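PDB 3L5O: uncharacterized protein from DUF364 family from Desulfitobacterium hafniense, which is of unknown function but combines an enolase-like and a Rossmann-like fold and may take part in heavy-metal chelation. Local coordinates for residues Y24-I28 against A83-K87; L224-F229 against V266-K270. All coordinates share one frame; numbering follows the deposited sequence.

How the contacts relate
The two contacts follow one another along the chain: contact 1 closes the loop between helix 22-29 and the turn after helix 79-83 before contact 2 opens. The 54 residues between its segments include the three-stranded antiparallel sheet and helix 68-74. The chain then runs through helix 91-105 into the seven-stranded mixed sheet. Contact 2 closes a shorter loop late in that sheet, laying the turn at 224-229 against the last strand, 263-269. Neither encloses or crosses the other, and their centres lie about 17 Å apart. They nevertheless touch: Met-27 CG packs at 3.8 Å from Leu-228 CD2, so helix 22-29 touches both the 83-87 turn and the 224-229 segment that packs on the last strand.

Contact 1 of 2, residues Y24-I28 against A83-K87; sequences YDAMI and AGCVK
Ile-28 and Val-86 meet where helix 22-29 packs against the 3-10 turn that follows helix 79-83, in the N-terminal region, probably the enolase-like part, of this DUF364 protein. Ile-28 CD1 is the central atom of the contact, 4.0 Å from Val-86 CG1 and 4.2 Å from Gly-84 CA. Its CG1 lies beside the backbone N (chi1 -66°) and chi2 is extended at 164°, which carries CD1 out toward the turn, while CG1 itself rests 4.1 Å from Ala-83 CB. One helical turn earlier, the Tyr-24 ring offers its edge to the valine: CD2 is 3.9 Å from Val-86 CG1, near the ring plane, and Val-86 CG2 lies near Tyr-24 CD2 and CE2. The phenol end is held outside the pair, OH bonding to the carbonyl of Val-197, and Trp-21 meets the ring edge-to-face. Val-86 in turn packs on Ile-101 of helix 91-105, so the apolar seam continues inward. Toward the more exposed side, Lys-87 reaches from the turn to the side of helix 22-29, extended through chi3 and bent only at chi4 (118°). Its CE passes 4.2 Å from Tyr-24 CB, its NZ comes to 3.7 Å from Ile-28 CD1, and its chain crosses that of Asp-25 at about a right angle. There, Lys-87 NZ makes a salt bridge of 3.0 Å with Asp-25 OD1, its hydrogen bond weak.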
loop_
_atom_site.group_PDB
_atom_site.type_symbol
_atom_site.label_atom_id
_atom_site.label_comp_id
_atom_site.label_asym_id
_atom_site.label_seq_id
_atom_site.Cartn_x
_atom_site.Cartn_y
_atom_site.Cartn_z
ATOM N N TYR A 24 2.282 0.497 12.599
ATOM C CA TYR A 24 0.840 0.802 12.505
ATOM C C TYR A 24 0.458 1.972 13.396
ATOM O O TYR A 24 -0.239 2.876 12.945
ATOM C CB TYR A 24 -0.039 -0.430 12.874
ATOM C CG TYR A 24 0.080 -1.556 11.873
ATOM C CD1 TYR A 24 1.078 -2.516 11.992
ATOM C CD2 TYR A 24 -0.755 -1.613 10.763
ATOM C CE1 TYR A 24 1.227 -3.522 11.044
ATOM C CE2 TYR A 24 -0.615 -2.638 9.817
ATOM C CZ TYR A 24 0.380 -3.583 9.962
ATOM O OH TYR A 24 0.554 -4.588 9.019
ATOM N N ASP A 25 0.908 1.940 14.651
ATOM C CA ASP A 25 0.689 3.027 15.619
ATOM C C ASP A 25 1.289 4.365 15.105
ATOM O O ASP A 25 0.687 5.397 15.226
ATOM C CB ASP A 25 1.352 2.673 16.953
ATOM C CG ASP A 25 0.717 1.467 17.664
ATOM O OD1 ASP A 25 -0.514 1.222 17.494
ATOM O OD2 ASP A 25 1.408 0.763 18.470
ATOM N N ALA A 26 2.473 4.323 14.513
ATOM C CA ALA A 26 3.103 5.511 13.894
ATOM C C ALA A 26 2.197 6.143 12.822
ATOM O O ALA A 26 2.039 7.355 12.783
ATOM C CB ALA A 26 4.454 5.120 13.263
HETATM N N MSE A 27 1.614 5.323 11.955
HETATM C CA MSE A 27 0.712 5.810 10.900
HETATM C C MSE A 27 -0.552 6.399 11.483
HETATM O O MSE A 27 -0.975 7.492 11.107
HETATM C CB MSE A 27 0.317 4.695 9.939
HETATM C CG MSE A 27 1.423 4.195 9.083
HETATM SE SE MSE A 27 0.759 2.894 7.759
HETATM C CE MSE A 27 0.320 1.481 8.691
ATOM N N ILE A 28 -1.147 5.682 12.431
ATOM C CA ILE A 28 -2.438 6.101 13.008
ATOM C C ILE A 28 -2.263 7.395 13.799
ATOM O O ILE A 28 -3.065 8.329 13.690
ATOM C CB ILE A 28 -3.029 4.974 13.923
ATOM C CG1 ILE A 28 -3.403 3.731 13.100
ATOM C CG2 ILE A 28 -4.274 5.481 14.654
ATOM C CD1 ILE A 28 -3.606 2.477 13.957
ATOM N N ALA A 83 -9.114 4.340 11.282
ATOM C CA ALA A 83 -7.789 3.825 10.954
ATOM C C ALA A 83 -7.381 2.678 11.880
ATOM O O ALA A 83 -6.630 1.826 11.465
ATOM C CB ALA A 83 -6.737 4.935 10.989
ATOM N N GLY A 84 -7.861 2.680 13.128
ATOM C CA GLY A 84 -7.701 1.563 14.042
ATOM C C GLY A 84 -8.135 0.215 13.472
ATOM O O GLY A 84 -7.659 -0.840 13.902
ATOM N N CYS A 85 -9.042 0.246 12.504
ATOM C CA CYS A 85 -9.454 -0.971 11.797
ATOM C C CYS A 85 -8.333 -1.658 11.031
ATOM O O CYS A 85 -8.444 -2.849 10.765
ATOM C CB CYS A 85 -10.603 -0.688 10.822
ATOM S SG CYS A 85 -12.142 -0.212 11.589
ATOM N N VAL A 86 -7.272 -0.924 10.685
ATOM C CA VAL A 86 -6.120 -1.491 9.971
ATOM C C VAL A 86 -5.495 -2.660 10.736
ATOM O O VAL A 86 -4.903 -3.558 10.137
ATOM C CB VAL A 86 -5.037 -0.412 9.632
ATOM C CG1 VAL A 86 -4.261 0.034 10.866
ATOM C CG2 VAL A 86 -4.075 -0.912 8.516
ATOM N N LYS A 87 -5.664 -2.662 12.051
ATOM C CA LYS A 87 -5.097 -3.691 12.885
ATOM C C LYS A 87 -5.963 -4.933 13.007
ATOM O O LYS A 87 -5.545 -5.926 13.629
ATOM C CB LYS A 87 -4.817 -3.131 14.254
ATOM C CG LYS A 87 -3.836 -1.959 14.331
ATOM C CD LYS A 87 -3.566 -1.748 15.835
ATOM C CE LYS A 87 -2.655 -0.599 16.185
ATOM N NZ LYS A 87 -3.382 0.421 17.012
#

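Contact 2 of 2, residues L224-F229 against V266-K270; sequences LAPVLF and VTIKK
The 3-10 segment that begins at Pro-226 and includes Phe-229 lies beside the end of strand 263-269, with CA atoms 7.3 Å apart at Leu-224 and Ile-268 but 5.8 Å apart at Phe-229 and Lys-270. Lys-270 lies over one face of the phenyl ring in a CH-pi contact, CB 4.0 Å from the centroid and 23° off the ring normal, while CZ points at the strand, 3.6 Å from Ile-268 O near the ring plane and 3.9 Å from Ile-268 CG1. The lysine chain, turned at chi1 (173°) so that CG stands opposite the backbone N, runs back past the phenylalanine, and its NZ donates to Phe-229 O at 2.8 Å, at a C=O...N angle of 156° and tilted from the carbonyl plane. Replacing the phenylalanine by an alanine is likely to leave Lys-270 CB without its aromatic partner and to open a gap beside Ile-268. Ile-268 CD1 packs against the backbone of Leu-224, 3.9 Å from its C, and near Ala-225 N and Pro-226 CD. Leu-224 CD1 presses on Val-266 CG2 at 3.3 Å, tighter than usual carbon contact, the two side chains crossing near a right angle. The contact covers an outermost strand of the Rossmann-like sheet: 263-269 pairs antiparallel with 235-241, whose Leu-236 and Met-240 touch Phe-229 and Leu-224 respectively, while Leu-228 packs on Ile-23 and Met-27 of helix 22-29.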
loop_
_atom_site.group_PDB
_atom_site.type_symbol
_atom_site.label_atom_id
_atom_site.label_comp_id
_atom_site.label_asym_id
_atom_site.label_seq_id
_atom_site.Cartn_x
_atom_site.Cartn_y
_atom_site.Cartn_z
ATOM N N LEU A 224 1.641 7.643 1.865
ATOM C CA LEU A 224 2.724 8.525 1.503
ATOM C C LEU A 224 3.179 9.283 2.746
ATOM O O LEU A 224 3.137 10.525 2.817
ATOM C CB LEU A 224 2.265 9.436 0.363
ATOM C CG LEU A 224 1.925 8.674 -0.940
ATOM C CD1 LEU A 224 1.167 9.547 -1.902
ATOM C CD2 LEU A 224 3.172 8.108 -1.640
ATOM N N ALA A 225 3.637 8.484 3.710
ATOM C CA ALA A 225 3.819 8.856 5.098
ATOM C C ALA A 225 5.308 8.726 5.423
ATOM O O ALA A 225 5.792 7.621 5.747
ATOM C CB ALA A 225 3.024 7.919 5.968
ATOM N N PRO A 226 6.042 9.831 5.301
ATOM C CA PRO A 226 7.487 9.840 5.567
ATOM C C PRO A 226 7.880 9.264 6.918
ATOM O O PRO A 226 9.025 8.882 7.062
ATOM C CB PRO A 226 7.853 11.320 5.503
ATOM C CG PRO A 226 6.799 11.956 4.669
ATOM C CD PRO A 226 5.547 11.151 4.871
ATOM N N VAL A 227 6.972 9.210 7.889
ATOM C CA VAL A 227 7.252 8.559 9.166
ATOM C C VAL A 227 7.669 7.091 8.955
ATOM O O VAL A 227 8.494 6.545 9.690
ATOM C CB VAL A 227 6.037 8.684 10.155
ATOM C CG1 VAL A 227 4.903 7.743 9.771
ATOM C CG2 VAL A 227 6.467 8.457 11.598
ATOM N N LEU A 228 7.144 6.467 7.912
ATOM C CA LEU A 228 7.563 5.111 7.540
ATOM C C LEU A 228 9.080 4.957 7.276
ATOM O O LEU A 228 9.627 3.874 7.455
ATOM C CB LEU A 228 6.722 4.605 6.353
ATOM C CG LEU A 228 5.202 4.527 6.627
ATOM C CD1 LEU A 228 4.386 4.243 5.386
ATOM C CD2 LEU A 228 4.861 3.510 7.712
ATOM N N PHE A 229 9.767 6.038 6.904
ATOM C CA PHE A 229 11.207 5.992 6.660
ATOM C C PHE A 229 12.001 5.840 7.956
ATOM O O PHE A 229 13.186 5.529 7.941
ATOM C CB PHE A 229 11.679 7.257 5.933
ATOM C CG PHE A 229 11.039 7.486 4.583
ATOM C CD1 PHE A 229 10.821 6.437 3.695
ATOM C CD2 PHE A 229 10.697 8.777 4.187
ATOM C CE1 PHE A 229 10.237 6.661 2.460
ATOM C CE2 PHE A 229 10.132 9.007 2.943
ATOM C CZ PHE A 229 9.905 7.951 2.084
ATOM N N VAL A 266 2.914 8.106 -7.662
ATOM C CA VAL A 266 3.860 8.985 -6.986
ATOM C C VAL A 266 4.816 8.182 -6.080
ATOM O O VAL A 266 4.412 7.249 -5.390
ATOM C CB VAL A 266 3.128 10.063 -6.133
ATOM C CG1 VAL A 266 2.107 10.832 -6.951
ATOM C CG2 VAL A 266 2.435 9.443 -4.975
ATOM N N THR A 267 6.072 8.591 -6.053
ATOM C CA THR A 267 7.106 7.898 -5.293
ATOM C C THR A 267 7.845 8.887 -4.383
ATOM O O THR A 267 8.257 9.951 -4.846
ATOM C CB THR A 267 8.092 7.230 -6.280
ATOM O OG1 THR A 267 7.442 6.148 -6.963
ATOM C CG2 THR A 267 9.266 6.582 -5.548
ATOM N N ILE A 268 7.979 8.579 -3.095
ATOM C CA ILE A 268 8.903 9.330 -2.246
ATOM C C ILE A 268 10.019 8.435 -1.735
ATOM O O ILE A 268 9.798 7.270 -1.416
ATOM C CB ILE A 268 8.195 10.088 -1.086
ATOM C CG1 ILE A 268 7.127 9.238 -0.398
ATOM C CG2 ILE A 268 7.551 11.347 -1.621
ATOM C CD1 ILE A 268 6.451 9.965 0.761
ATOM N N LYS A 269 11.229 8.981 -1.733
ATOM C CA LYS A 269 12.391 8.316 -1.179
ATOM C C LYS A 269 12.831 8.965 0.131
ATOM O O LYS A 269 12.659 10.168 0.347
ATOM C CB LYS A 269 13.556 8.358 -2.164
ATOM C CG LYS A 269 13.338 7.614 -3.480
ATOM C CD LYS A 269 14.646 7.593 -4.271
ATOM C CE LYS A 269 14.539 6.848 -5.599
ATOM N NZ LYS A 269 13.697 7.573 -6.588
ATOM N N LYS A 270 13.425 8.148 0.992
ATOM C CA LYS A 270 14.002 8.606 2.250
ATOM C C LYS A 270 15.213 9.507 1.972
ATOM O O LYS A 270 16.039 9.239 1.086
ATOM C CB LYS A 270 14.409 7.396 3.089
ATOM C CG LYS A 270 15.167 7.712 4.333
ATOM C CD LYS A 270 15.446 6.460 5.123
ATOM C CE LYS A 270 16.232 6.794 6.376
ATOM N NZ LYS A 270 15.892 5.896 7.509
ATOM O OXT LYS A 270 15.416 10.543 2.611
#